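Local coordinates for putative phosphosugar isomerase (Silicibacter pomeroyi DSS-3, PDB 3FJ1), which is of unproven function but, as a protein of two SIS domains, probably binds phosphosugars and may act on them as an isomerase or aminotransferase, at residues A[53-56]-A[57-60]; A[145-149]-A[150-154]; A[220-223]-A[224-227]; A[236-240]-A[241-245]; A[311-314]-A[315-319]. All coordinates share one frame; numbering follows the deposited sequence. Where two conformers were deposited one is given.

Interaction 1: A[53-56]-A[57-60]; sequences SSDH and VCTY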
loop_
_atom_site.group_PDB
_atom_site.type_symbol
_atom_site.label_atom_id
_atom_site.label_comp_id
_atom_site.label_asym_id
_atom_site.label_seq_id
_atom_site.Cartn_x
_atom_site.Cartn_y
_atom_site.Cartn_z
ATOM N N SER A 53 10.913 -0.726 4.520
ATOM C CA SER A 53 11.023 -2.156 4.319
ATOM C C SER A 53 10.262 -2.935 5.397
ATOM O O SER A 53 9.721 -4.011 5.116
ATOM C CB SER A 53 12.501 -2.551 4.296
ATOM O OG SER A 53 12.676 -3.928 4.051
ATOM N N SER A 54 10.234 -2.408 6.623
ATOM C CA SER A 54 9.460 -3.018 7.717
ATOM C C SER A 54 7.988 -3.148 7.373
ATOM O O SER A 54 7.340 -4.083 7.815
ATOM C CB SER A 54 9.641 -2.297 9.049
ATOM O OG SER A 54 10.962 -2.439 9.539
ATOM N N ASP A 55 7.446 -2.252 6.565
ATOM C CA ASP A 55 6.042 -2.390 6.168
ATOM C C ASP A 55 5.809 -3.542 5.167
ATOM O O ASP A 55 4.735 -4.097 5.119
ATOM C CB ASP A 55 5.496 -1.067 5.647
ATOM C CG ASP A 55 4.012 -0.899 5.914
ATOM O OD1 ASP A 55 3.416 -1.649 6.724
ATOM O OD2 ASP A 55 3.445 0.022 5.307
ATOM N N HIS A 56 6.832 -3.897 4.381
ATOM C CA HIS A 56 6.757 -5.057 3.478
ATOM C C HIS A 56 6.765 -6.333 4.330
ATOM O O HIS A 56 6.084 -7.313 4.013
ATOM C CB HIS A 56 7.865 -5.035 2.436
ATOM C CG HIS A 56 7.850 -3.791 1.592
ATOM N ND1 HIS A 56 6.673 -3.223 1.140
ATOM C CD2 HIS A 56 8.853 -3.032 1.088
ATOM C CE1 HIS A 56 6.958 -2.137 0.443
ATOM N NE2 HIS A 56 8.273 -2.027 0.350
ATOM N N VAL A 57 7.498 -6.299 5.446
ATOM C CA VAL A 57 7.442 -7.375 6.411
ATOM C C VAL A 57 6.016 -7.506 6.923
ATOM O O VAL A 57 5.466 -8.595 7.034
ATOM C CB VAL A 57 8.411 -7.174 7.565
ATOM C CG1 VAL A 57 8.192 -8.322 8.598
ATOM C CG2 VAL A 57 9.866 -7.124 7.034
ATOM N N CYS A 58 5.417 -6.378 7.266
ATOM C CA CYS A 58 4.034 -6.371 7.760
ATOM C C CYS A 58 3.028 -6.916 6.719
ATOM O O CYS A 58 2.120 -7.675 7.053
ATOM C CB CYS A 58 3.665 -4.999 8.243
ATOM S SG CYS A 58 4.402 -4.600 9.866
ATOM N N THR A 59 3.222 -6.572 5.455
ATOM C CA THR A 59 2.372 -7.138 4.414
ATOM C C THR A 59 2.492 -8.659 4.387
ATOM O O THR A 59 1.482 -9.369 4.346
ATOM C CB THR A 59 2.726 -6.556 3.047
ATOM O OG1 THR A 59 2.537 -5.132 3.089
ATOM C CG2 THR A 59 1.878 -7.206 1.910
ATOM N N TYR A 60 3.726 -9.156 4.421
ATOM C CA TYR A 60 4.018 -10.588 4.502
ATOM C C TYR A 60 3.287 -11.231 5.705
ATOM O O TYR A 60 2.532 -12.190 5.548
ATOM C CB TYR A 60 5.537 -10.752 4.583
ATOM C CG TYR A 60 6.125 -12.118 4.324
ATOM C CD1 TYR A 60 5.444 -13.287 4.600
ATOM C CD2 TYR A 60 7.452 -12.231 3.912
ATOM C CE1 TYR A 60 6.044 -14.536 4.416
ATOM C CE2 TYR A 60 8.044 -13.463 3.746
ATOM C CZ TYR A 60 7.345 -14.602 3.987
ATOM O OH TYR A 60 7.962 -15.797 3.804
HETATM O O HOH W 1 1.658 -3.444 5.327
HETATM O O HOH W 2 4.039 -3.938 1.085
#
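The hydroxyl oxygen of Thr59 is held by two waters that lead back to two different residues of the preceding turn. Water 1 lies 2.9 Å from Thr59 OG1 and donates to Asp55 OD1, while water 2 lies 2.8 Å from Thr59 OG1 and 2.7 Å from His56 ND1. Water 2 sits at the edge of the imidazole, in its plane, and it links ND1 to the threonine hydroxyl through solvent. The torsion of Thr59 accounts for the double hold: OG1 stands beside the backbone N and opposite the carbonyl carbon (chi1 -60°), which turns it down the helix toward residues 55 and 56.

Cys58 and Val57 make direct contacts. The thiol SG of Cys58 rests 3.6 Å from Ser54 O, and its CB lies 3.7 Å from Asp55 OD1, a carbon contact alongside the carboxylate. Val57 brings CG2 to 3.7 Å from Ser53 O. Backbone bonds support all of this: Val57 N to Ser53 O, Cys58 N to Ser54 O, Thr59 N to Asp55 O and Tyr60 N to His56 O, the last nearly straight at 171°.

Around the turn, His56 packs on Asn221, Glu222 and Leu225 of helix 217-231, and Ser53 OG is hydrogen-bonded to Glu222. This i to i+4 bonding is that of an alpha-helix, here the first turns of helix 53-69, the crossover helix of the beta-alpha-beta unit formed with parallel strands 45-49 and 73-75 of the first SIS domain.

Interaction 2: A[145-149]-A[150-154]; sequences GPELS and VAATK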
loop_
_atom_site.group_PDB
_atom_site.type_symbol
_atom_site.label_atom_id
_atom_site.label_comp_id
_atom_site.label_asym_id
_atom_site.label_seq_id
_atom_site.Cartn_x
_atom_site.Cartn_y
_atom_site.Cartn_z
ATOM N N GLY A 145 21.580 -8.654 14.198
ATOM C CA GLY A 145 22.943 -8.139 14.444
ATOM C C GLY A 145 23.115 -6.802 13.740
ATOM O O GLY A 145 22.179 -6.260 13.181
ATOM N N PRO A 146 24.320 -6.231 13.793
ATOM C CA PRO A 146 24.516 -4.940 13.129
ATOM C C PRO A 146 24.393 -5.038 11.602
ATOM O O PRO A 146 24.898 -5.984 10.995
ATOM C CB PRO A 146 25.953 -4.528 13.548
ATOM C CG PRO A 146 26.635 -5.792 13.958
ATOM C CD PRO A 146 25.533 -6.728 14.462
ATOM N N GLU A 147 23.679 -4.099 11.004
ATOM C CA GLU A 147 23.569 -4.054 9.556
ATOM C C GLU A 147 24.568 -2.996 9.164
ATOM O O GLU A 147 24.665 -1.986 9.831
ATOM C CB GLU A 147 22.199 -3.558 9.068
ATOM C CG GLU A 147 20.916 -4.147 9.689
ATOM C CD GLU A 147 20.527 -5.570 9.264
ATOM O OE1 GLU A 147 20.340 -5.887 8.033
ATOM O OE2 GLU A 147 20.338 -6.361 10.234
ATOM N N LEU A 148 25.360 -3.215 8.136
ATOM C CA LEU A 148 26.137 -2.088 7.594
ATOM C C LEU A 148 25.765 -1.816 6.145
ATOM O O LEU A 148 26.199 -0.794 5.584
ATOM C CB LEU A 148 27.656 -2.209 7.798
ATOM C CG LEU A 148 28.097 -1.998 9.254
ATOM C CD1 LEU A 148 29.637 -2.086 9.343
ATOM C CD2 LEU A 148 27.586 -0.669 9.747
ATOM N N SER A 149 24.938 -2.667 5.544
ATOM C CA SER A 149 24.514 -2.466 4.178
ATOM C C SER A 149 23.176 -1.723 4.153
ATOM O O SER A 149 22.279 -2.020 4.972
ATOM C CB SER A 149 24.388 -3.814 3.454
ATOM O OG SER A 149 23.497 -4.695 4.126
ATOM N N VAL A 150 23.050 -0.790 3.209
ATOM C CA VAL A 150 21.777 -0.099 3.020
ATOM C C VAL A 150 20.718 -1.097 2.573
ATOM O O VAL A 150 19.546 -0.876 2.819
ATOM C CB VAL A 150 21.849 1.064 2.000
ATOM C CG1 VAL A 150 22.698 2.202 2.578
ATOM C CG2 VAL A 150 22.367 0.571 0.655
ATOM N N ALA A 151 21.125 -2.217 1.974
ATOM C CA ALA A 151 20.175 -3.275 1.564
ATOM C C ALA A 151 19.426 -3.823 2.796
ATOM O O ALA A 151 18.258 -4.217 2.680
ATOM C CB ALA A 151 20.900 -4.383 0.855
ATOM N N ALA A 152 20.109 -3.842 3.962
ATOM C CA ALA A 152 19.529 -4.275 5.260
ATOM C C ALA A 152 18.742 -5.567 5.104
ATOM O O ALA A 152 17.553 -5.667 5.469
ATOM C CB ALA A 152 18.632 -3.170 5.842
ATOM N N THR A 153 19.415 -6.547 4.508
ATOM C CA THR A 153 18.811 -7.803 4.135
ATOM C C THR A 153 18.515 -8.676 5.367
ATOM O O THR A 153 17.488 -9.391 5.447
ATOM C CB THR A 153 19.748 -8.553 3.125
ATOM O OG1 THR A 153 21.039 -8.757 3.720
ATOM C CG2 THR A 153 19.941 -7.752 1.795
ATOM N N LYS A 154 19.421 -8.647 6.332
ATOM C CA LYS A 154 19.234 -9.431 7.535
ATOM C C LYS A 154 17.987 -8.987 8.299
ATOM O O LYS A 154 17.231 -9.810 8.815
ATOM C CB LYS A 154 20.454 -9.309 8.446
ATOM C CG LYS A 154 21.675 -9.959 7.884
ATOM C CD LYS A 154 22.832 -10.004 8.909
ATOM C CE LYS A 154 23.327 -8.634 9.381
ATOM N NZ LYS A 154 24.401 -8.836 10.416
HETATM O O HOH W 3 22.868 -7.140 2.387
#
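Among the direct hydrogen bonds, Lys154 NZ donates to Pro146 O over 3.0 Å. The ammonium comes from above the carbonyl plane, 39° out of it, and its chain gets there through a bend at chi3 (-62°); NZ also forms a salt bridge with Glu15. With an alanine here, Pro146 O would probably lose this donor and Glu15 a charge partner.

The backbone bond Ala152 N to Ser149 O, also 3.0 Å, closes a type I beta turn from Ser149 to Ala152. This turn delivers the chain from the loop after strand 138-141 of the first SIS domain into helix 153-171, with Ala152 at the N-cap position.

Carbon contacts come from Glu147, which runs alongside Lys154 but points the opposite way. Its OE1 lies 3.3 Å from Ala152 CA, and OE2 is 3.4 Å from Lys154 CB. The carboxylate thus rests against the start of the helix, where OE1 accepts a hydrogen bond from Thr155 N, while OE2 and Lys154 NZ stay 4.8 Å apart.

Ser149 OG is hydrogen-bonded to Glu12. A tentative solvent link, since Ser149 has two conformers, runs through water 3, which donates to Ser149 OG and bonds Thr153 OG1 at 2.8 Å.

Interaction 3: A[220-223]-A[224-227]; sequences SNEA and ALKF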
loop_
_atom_site.group_PDB
_atom_site.type_symbol
_atom_site.label_atom_id
_atom_site.label_comp_id
_atom_site.label_asym_id
_atom_site.label_seq_id
_atom_site.Cartn_x
_atom_site.Cartn_y
_atom_site.Cartn_z
ATOM N N SER A 220 7.800 -9.272 -3.508
ATOM C CA SER A 220 7.858 -8.547 -4.770
ATOM C C SER A 220 8.017 -7.027 -4.473
ATOM O O SER A 220 8.809 -6.322 -5.109
ATOM C CB SER A 220 6.593 -8.817 -5.598
ATOM O OG SER A 220 6.662 -8.151 -6.852
ATOM N N ASN A 221 7.294 -6.537 -3.484
ATOM C CA ASN A 221 7.350 -5.111 -3.101
ATOM C C ASN A 221 8.740 -4.789 -2.524
ATOM O O ASN A 221 9.354 -3.774 -2.823
ATOM C CB ASN A 221 6.284 -4.790 -2.028
ATOM C CG ASN A 221 4.869 -4.806 -2.568
ATOM O OD1 ASN A 221 4.658 -4.906 -3.782
ATOM N ND2 ASN A 221 3.895 -4.708 -1.680
ATOM N N GLU A 222 9.217 -5.671 -1.662
ATOM C CA GLU A 222 10.554 -5.522 -1.027
ATOM C C GLU A 222 11.650 -5.519 -2.086
ATOM O O GLU A 222 12.584 -4.723 -2.019
ATOM C CB GLU A 222 10.769 -6.675 -0.019
ATOM C CG GLU A 222 12.207 -6.914 0.544
ATOM C CD GLU A 222 12.794 -5.784 1.388
ATOM O OE1 GLU A 222 12.085 -4.805 1.663
ATOM O OE2 GLU A 222 14.008 -5.882 1.773
ATOM N N ALA A 223 11.519 -6.411 -3.060
ATOM C CA ALA A 223 12.500 -6.547 -4.142
ATOM C C ALA A 223 12.622 -5.236 -4.947
ATOM O O ALA A 223 13.738 -4.742 -5.179
ATOM C CB ALA A 223 12.125 -7.716 -5.042
ATOM N N ALA A 224 11.487 -4.655 -5.335
ATOM C CA ALA A 224 11.513 -3.378 -6.057
ATOM C C ALA A 224 12.168 -2.275 -5.197
ATOM O O ALA A 224 12.995 -1.517 -5.695
ATOM C CB ALA A 224 10.139 -2.962 -6.555
ATOM N N LEU A 225 11.836 -2.227 -3.909
ATOM C CA LEU A 225 12.416 -1.244 -3.008
ATOM C C LEU A 225 13.941 -1.351 -2.974
ATOM O O LEU A 225 14.656 -0.366 -3.222
ATOM C CB LEU A 225 11.855 -1.405 -1.592
ATOM C CG LEU A 225 12.504 -0.534 -0.507
ATOM C CD1 LEU A 225 12.415 0.949 -0.916
ATOM C CD2 LEU A 225 11.902 -0.774 0.873
ATOM N N LYS A 226 14.433 -2.552 -2.691
ATOM C CA LYS A 226 15.859 -2.741 -2.505
ATOM C C LYS A 226 16.672 -2.610 -3.807
ATOM O O LYS A 226 17.844 -2.182 -3.776
ATOM C CB LYS A 226 16.165 -4.025 -1.744
ATOM C CG LYS A 226 15.538 -4.044 -0.331
ATOM C CD LYS A 226 15.981 -2.867 0.566
ATOM C CE LYS A 226 15.276 -2.869 1.974
ATOM N NZ LYS A 226 15.518 -4.048 2.844
ATOM N N PHE A 227 16.046 -2.919 -4.933
ATOM C CA PHE A 227 16.695 -2.705 -6.224
ATOM C C PHE A 227 16.947 -1.214 -6.420
ATOM O O PHE A 227 18.041 -0.823 -6.800
ATOM C CB PHE A 227 15.824 -3.258 -7.338
ATOM C CG PHE A 227 16.424 -3.116 -8.703
ATOM C CD1 PHE A 227 17.360 -4.015 -9.156
ATOM C CD2 PHE A 227 16.033 -2.085 -9.541
ATOM C CE1 PHE A 227 17.896 -3.883 -10.448
ATOM C CE2 PHE A 227 16.565 -1.958 -10.812
ATOM C CZ PHE A 227 17.499 -2.851 -11.263
#
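Glu222 and Lys226, one helical turn apart, form a salt bridge whose shape is set by two folded chains. Lys226 NZ donates to Glu222 OE2 over 2.6 Å, on the syn lone pair, the side facing the other carboxylate oxygen. Glu222 sends CG anti to the backbone N and then bends at chi2 (64°), which brings the carboxylate up the helix toward residue 226. The lysine answers with two bends, at chi2 (-58°) and again at chi4 (61°), so that it curls over the acid instead of extending past it. The two side chains cross obliquely, and OE2 touches more than the ammonium: Lys226 CG is 3.2 Å and CE 3.3 Å from Glu222 OE2. Leu225 adds a looser touch, with CD2 at 4.1 Å from Glu222 OE1. The i to i+4 helix bond from Lys226 N to Glu222 O is 2.9 Å long.

NZ has further acceptors in Ala151 O and Ser53 OG; Glu222 OE2 also bonds Tyr317 OH, and OE1 bonds Ser53 OG. Replacing the lysine by methionine would remove the ammonium, and the buried carboxylate would probably lose its salt bridge and Ala151 O this donor.

Helix 217-231 packs on several neighbours: Ala224 and Phe227 on strand 235-239, Ala223 on helix 308-326, and Leu225 on helix 53-69 and on Pro247 of the second subunit.

Interaction 4: A[236-240]-A[241-245]; sequences ESYSS and AEVLH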
loop_
_atom_site.group_PDB
_atom_site.type_symbol
_atom_site.label_atom_id
_atom_site.label_comp_id
_atom_site.label_asym_id
_atom_site.label_seq_id
_atom_site.Cartn_x
_atom_site.Cartn_y
_atom_site.Cartn_z
ATOM N N GLU A 236 9.435 -1.365 -10.157
ATOM C CA GLU A 236 8.031 -1.271 -9.722
ATOM C C GLU A 236 7.490 -2.674 -9.481
ATOM O O GLU A 236 7.734 -3.569 -10.300
ATOM C CB GLU A 236 7.151 -0.579 -10.768
ATOM C CG GLU A 236 7.437 0.889 -11.004
ATOM C CD GLU A 236 6.638 1.460 -12.176
ATOM O OE1 GLU A 236 5.498 1.006 -12.435
ATOM O OE2 GLU A 236 7.151 2.361 -12.852
ATOM N N SER A 237 6.773 -2.844 -8.368
ATOM C CA SER A 237 6.141 -4.098 -8.005
ATOM C C SER A 237 4.625 -4.089 -8.280
ATOM O O SER A 237 3.913 -3.128 -7.938
ATOM C CB SER A 237 6.361 -4.382 -6.522
ATOM O OG SER A 237 5.730 -5.595 -6.180
ATOM N N TYR A 238 4.119 -5.191 -8.809
ATOM C CA TYR A 238 2.713 -5.299 -9.107
ATOM C C TYR A 238 2.167 -6.637 -8.724
ATOM O O TYR A 238 2.896 -7.636 -8.757
ATOM C CB TYR A 238 2.482 -5.210 -10.620
ATOM C CG TYR A 238 2.777 -3.869 -11.239
ATOM C CD1 TYR A 238 4.043 -3.563 -11.748
ATOM C CD2 TYR A 238 1.779 -2.938 -11.361
ATOM C CE1 TYR A 238 4.296 -2.319 -12.336
ATOM C CE2 TYR A 238 2.013 -1.727 -11.938
ATOM C CZ TYR A 238 3.271 -1.413 -12.401
ATOM O OH TYR A 238 3.429 -0.155 -12.976
ATOM N N SER A 239 0.870 -6.665 -8.389
ATOM C CA SER A 239 0.175 -7.928 -8.350
ATOM C C SER A 239 0.126 -8.425 -9.799
ATOM O O SER A 239 -0.209 -7.664 -10.711
ATOM C CB SER A 239 -1.256 -7.777 -7.812
ATOM O OG SER A 239 -1.978 -9.008 -7.908
ATOM N N SER A 240 0.338 -9.723 -9.993
ATOM C CA SER A 240 0.243 -10.347 -11.314
ATOM C C SER A 240 -1.221 -10.285 -11.829
ATOM O O SER A 240 -1.485 -10.328 -13.030
ATOM C CB SER A 240 0.756 -11.789 -11.217
ATOM O OG SER A 240 0.045 -12.528 -10.248
ATOM N N ALA A 241 -2.172 -10.186 -10.901
ATOM C CA ALA A 241 -3.583 -10.045 -11.267
ATOM C C ALA A 241 -3.929 -8.624 -11.704
ATOM O O ALA A 241 -5.014 -8.392 -12.225
ATOM C CB ALA A 241 -4.460 -10.450 -10.096
ATOM N N GLU A 242 -3.060 -7.657 -11.430
ATOM C CA GLU A 242 -3.306 -6.279 -11.813
ATOM C C GLU A 242 -2.376 -5.732 -12.877
ATOM O O GLU A 242 -2.685 -4.706 -13.490
ATOM C CB GLU A 242 -3.183 -5.392 -10.573
ATOM C CG GLU A 242 -4.134 -5.792 -9.462
ATOM C CD GLU A 242 -5.610 -5.612 -9.820
ATOM O OE1 GLU A 242 -5.944 -4.857 -10.772
ATOM O OE2 GLU A 242 -6.446 -6.245 -9.146
ATOM N N VAL A 243 -1.252 -6.402 -13.103
ATOM C CA VAL A 243 -0.200 -5.859 -13.985
ATOM C C VAL A 243 -0.677 -5.584 -15.412
ATOM O O VAL A 243 -0.228 -4.616 -16.045
ATOM C CB VAL A 243 1.059 -6.741 -13.974
ATOM C CG1 VAL A 243 0.792 -8.105 -14.629
ATOM C CG2 VAL A 243 2.195 -6.026 -14.652
ATOM N N LEU A 244 -1.594 -6.400 -15.922
ATOM C CA LEU A 244 -2.098 -6.194 -17.282
ATOM C C LEU A 244 -3.239 -5.159 -17.373
ATOM O O LEU A 244 -3.749 -4.916 -18.451
ATOM C CB LEU A 244 -2.559 -7.532 -17.867
ATOM C CG LEU A 244 -1.460 -8.579 -17.997
ATOM C CD1 LEU A 244 -2.043 -9.900 -18.477
ATOM C CD2 LEU A 244 -0.332 -8.089 -18.910
ATOM N N HIS A 245 -3.612 -4.536 -16.259
ATOM C CA HIS A 245 -4.703 -3.545 -16.230
ATOM C C HIS A 245 -4.281 -2.190 -15.675
ATOM O O HIS A 245 -5.145 -1.378 -15.348
ATOM C CB HIS A 245 -5.827 -4.081 -15.337
ATOM C CG HIS A 245 -6.187 -5.491 -15.647
ATOM N ND1 HIS A 245 -7.047 -5.825 -16.670
ATOM C CD2 HIS A 245 -5.748 -6.659 -15.124
ATOM C CE1 HIS A 245 -7.143 -7.142 -16.749
ATOM N NE2 HIS A 245 -6.365 -7.672 -15.818
HETATM O O HOH W 4 -2.856 -8.823 -14.683
#
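An ST turn at Ser239 leads from strand 235-239, an outermost strand of the parallel sheet in the second SIS domain, into the loop before helix 250-253. The hydroxyl OG of Ser239 accepts from Ala241 N over 3.2 Å, a bond within its reach because OG lies anti to the backbone N and beside the carbonyl carbon (chi1 174°). The carbonyl of the same residue takes two more donors: Glu242 N at 2.9 Å from Ser239 O, approaching 63° out of the carbonyl plane, and Val243 N, whose bond is weak. Ser239 CB also rests on Glu242 CG at 3.9 Å.

Next to the turn, Tyr238 and Val243 cross at about a right angle. Tyr238 CB lies 4.0 Å from Val243 CB, and Val243 CG2 is 4.1 Å from Tyr238 CG; Val243 continues into Leu211, Ile273 and Ile277. Water 4 bridges Ser240 O, to which it donates, and Leu244 N, from which it accepts at 3.0 Å.

The Glu242 carboxylate forms a salt bridge with Arg51 of the second subunit, OE1 to NE. The chemistry thus divides: the Ser239 hydroxyl and carbonyl take up successive amides at the turn, Tyr238 and Val243 form its apolar part, and a charged group joins the two subunits.

Interaction 5: A[311-314]-A[315-319]; sequences SLIV and SFYSM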
loop_
_atom_site.group_PDB
_atom_site.type_symbol
_atom_site.label_atom_id
_atom_site.label_comp_id
_atom_site.label_asym_id
_atom_site.label_seq_id
_atom_site.Cartn_x
_atom_site.Cartn_y
_atom_site.Cartn_z
ATOM N N SER A 311 13.033 -17.545 0.917
ATOM C CA SER A 311 14.059 -18.131 0.082
ATOM C C SER A 311 14.201 -17.293 -1.230
ATOM O O SER A 311 15.302 -16.971 -1.692
ATOM C CB SER A 311 13.688 -19.598 -0.200
ATOM O OG SER A 311 14.544 -20.139 -1.193
ATOM N N LEU A 312 13.075 -16.912 -1.814
ATOM C CA LEU A 312 13.079 -16.149 -3.068
ATOM C C LEU A 312 13.764 -14.786 -2.931
ATOM O O LEU A 312 14.516 -14.381 -3.790
ATOM C CB LEU A 312 11.636 -15.936 -3.547
ATOM C CG LEU A 312 10.751 -17.165 -3.710
ATOM C CD1 LEU A 312 9.368 -16.774 -4.215
ATOM C CD2 LEU A 312 11.436 -18.162 -4.680
ATOM N N ILE A 313 13.475 -14.069 -1.840
ATOM C CA ILE A 313 14.078 -12.763 -1.624
ATOM C C ILE A 313 15.584 -12.882 -1.391
ATOM O O ILE A 313 16.318 -11.998 -1.798
ATOM C CB ILE A 313 13.374 -11.936 -0.526
ATOM C CG1 ILE A 313 13.688 -10.426 -0.697
ATOM C CG2 ILE A 313 13.656 -12.500 0.914
ATOM C CD1 ILE A 313 13.074 -9.732 -1.960
ATOM N N VAL A 314 16.041 -13.942 -0.730
ATOM C CA VAL A 314 17.493 -14.146 -0.541
ATOM C C VAL A 314 18.172 -14.323 -1.925
ATOM O O VAL A 314 19.239 -13.717 -2.200
ATOM C CB VAL A 314 17.816 -15.281 0.450
ATOM C CG1 VAL A 314 19.313 -15.630 0.401
ATOM C CG2 VAL A 314 17.388 -14.874 1.922
ATOM N N SER A 315 17.564 -15.127 -2.788
ATOM C CA SER A 315 18.097 -15.298 -4.146
ATOM C C SER A 315 18.099 -13.953 -4.904
ATOM O O SER A 315 19.045 -13.621 -5.625
ATOM C CB SER A 315 17.336 -16.369 -4.901
ATOM O OG SER A 315 17.596 -17.668 -4.340
ATOM N N PHE A 316 17.030 -13.188 -4.732
ATOM C CA PHE A 316 16.952 -11.875 -5.368
ATOM C C PHE A 316 18.075 -10.959 -4.882
ATOM O O PHE A 316 18.706 -10.263 -5.688
ATOM C CB PHE A 316 15.586 -11.219 -5.101
ATOM C CG PHE A 316 15.482 -9.812 -5.645
ATOM C CD1 PHE A 316 15.183 -9.593 -6.956
ATOM C CD2 PHE A 316 15.693 -8.715 -4.835
ATOM C CE1 PHE A 316 15.094 -8.296 -7.450
ATOM C CE2 PHE A 316 15.622 -7.433 -5.333
ATOM C CZ PHE A 316 15.319 -7.223 -6.620
ATOM N N TYR A 317 18.274 -10.916 -3.564
ATOM C CA TYR A 317 19.313 -10.070 -2.968
ATOM C C TYR A 317 20.680 -10.396 -3.569
ATOM O O TYR A 317 21.483 -9.519 -3.898
ATOM C CB TYR A 317 19.387 -10.272 -1.452
ATOM C CG TYR A 317 18.223 -9.742 -0.608
ATOM C CD1 TYR A 317 17.526 -8.579 -0.946
ATOM C CD2 TYR A 317 17.905 -10.362 0.596
ATOM C CE1 TYR A 317 16.499 -8.091 -0.125
ATOM C CE2 TYR A 317 16.879 -9.878 1.417
ATOM C CZ TYR A 317 16.195 -8.743 1.053
ATOM O OH TYR A 317 15.176 -8.291 1.893
ATOM N N SER A 318 20.922 -11.696 -3.668
ATOM C CA SER A 318 22.135 -12.246 -4.246
ATOM C C SER A 318 22.282 -11.817 -5.720
ATOM O O SER A 318 23.348 -11.383 -6.122
ATOM C CB SER A 318 22.124 -13.771 -4.092
ATOM O OG SER A 318 23.270 -14.342 -4.704
HETATM N N MSE A 319 21.211 -11.904 -6.508
HETATM C CA MSE A 319 21.232 -11.422 -7.903
HETATM C C MSE A 319 21.606 -9.926 -7.983
HETATM O O MSE A 319 22.527 -9.525 -8.738
HETATM C CB MSE A 319 19.904 -11.693 -8.600
HETATM C CG MSE A 319 19.828 -11.328 -10.079
HETATM SE SE MSE A 319 19.537 -9.417 -10.386
HETATM C CE MSE A 319 17.627 -9.372 -9.894
HETATM O O HOH W 5 15.335 -19.494 -3.824
#
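Ile313 is pressed against the face of the Tyr317 ring, the tight half of this contact. Its CG1 stands 3.8 Å from the ring centroid, only 25° off the ring normal, a CH-pi contact in which Ile313 CG1 comes to 3.5 Å from Tyr317 CZ. The carbonyl oxygen Ile313 O also lies over a face of that ring, 3.1 Å above its plane and offset toward the rim, while accepting the backbone hydrogen from Tyr317 N at 2.8 Å. CG1 of Ile313 runs anti to the backbone N (chi1 -159°), and from it CD1 extends to Phe316, 4.0 Å from CD2, so one isoleucine branch meets both rings.

This apolar side belongs to helix 308-326, which packs in the second SIS domain against helix 217-231 through Ile313 and Phe316, with the Tyr317 hydroxyl on Glu222, and against helix 153-171 of the first through Ile313, Val314 and Tyr317.

The Ser311 and Ser315 side is looser, though these residues too are buried. Their hydroxyls meet through water 5, which donates to both, at 2.8 Å from Ser311 OG and 3.0 Å from Ser315 OG. Further bonds run from Ser311 OG to Val300 O and from Ser315 OG to Ala190 O.

Interaction 3 is in contact with each of the other four, every time through a short polar bond. Ser53 OG of interaction 1 is 2.6 Å from Glu222 OE1, Ala151 O of interaction 2 is 2.7 Å from Lys226 NZ, and Tyr317 OH of interaction 5 is 2.7 Å from Glu222 OE2. Interaction 4 joins by Ser237 OG, 2.7 Å from Asn221 OD1, but its centre lies about 29 Å from that of interaction 2. Interactions 2 and 5 meet by packing of Thr153 on Tyr317. The bonds of interaction 3 to interactions 1 and 2 join residues of the two SIS domains; those to interactions 4 and 5 stay within the second.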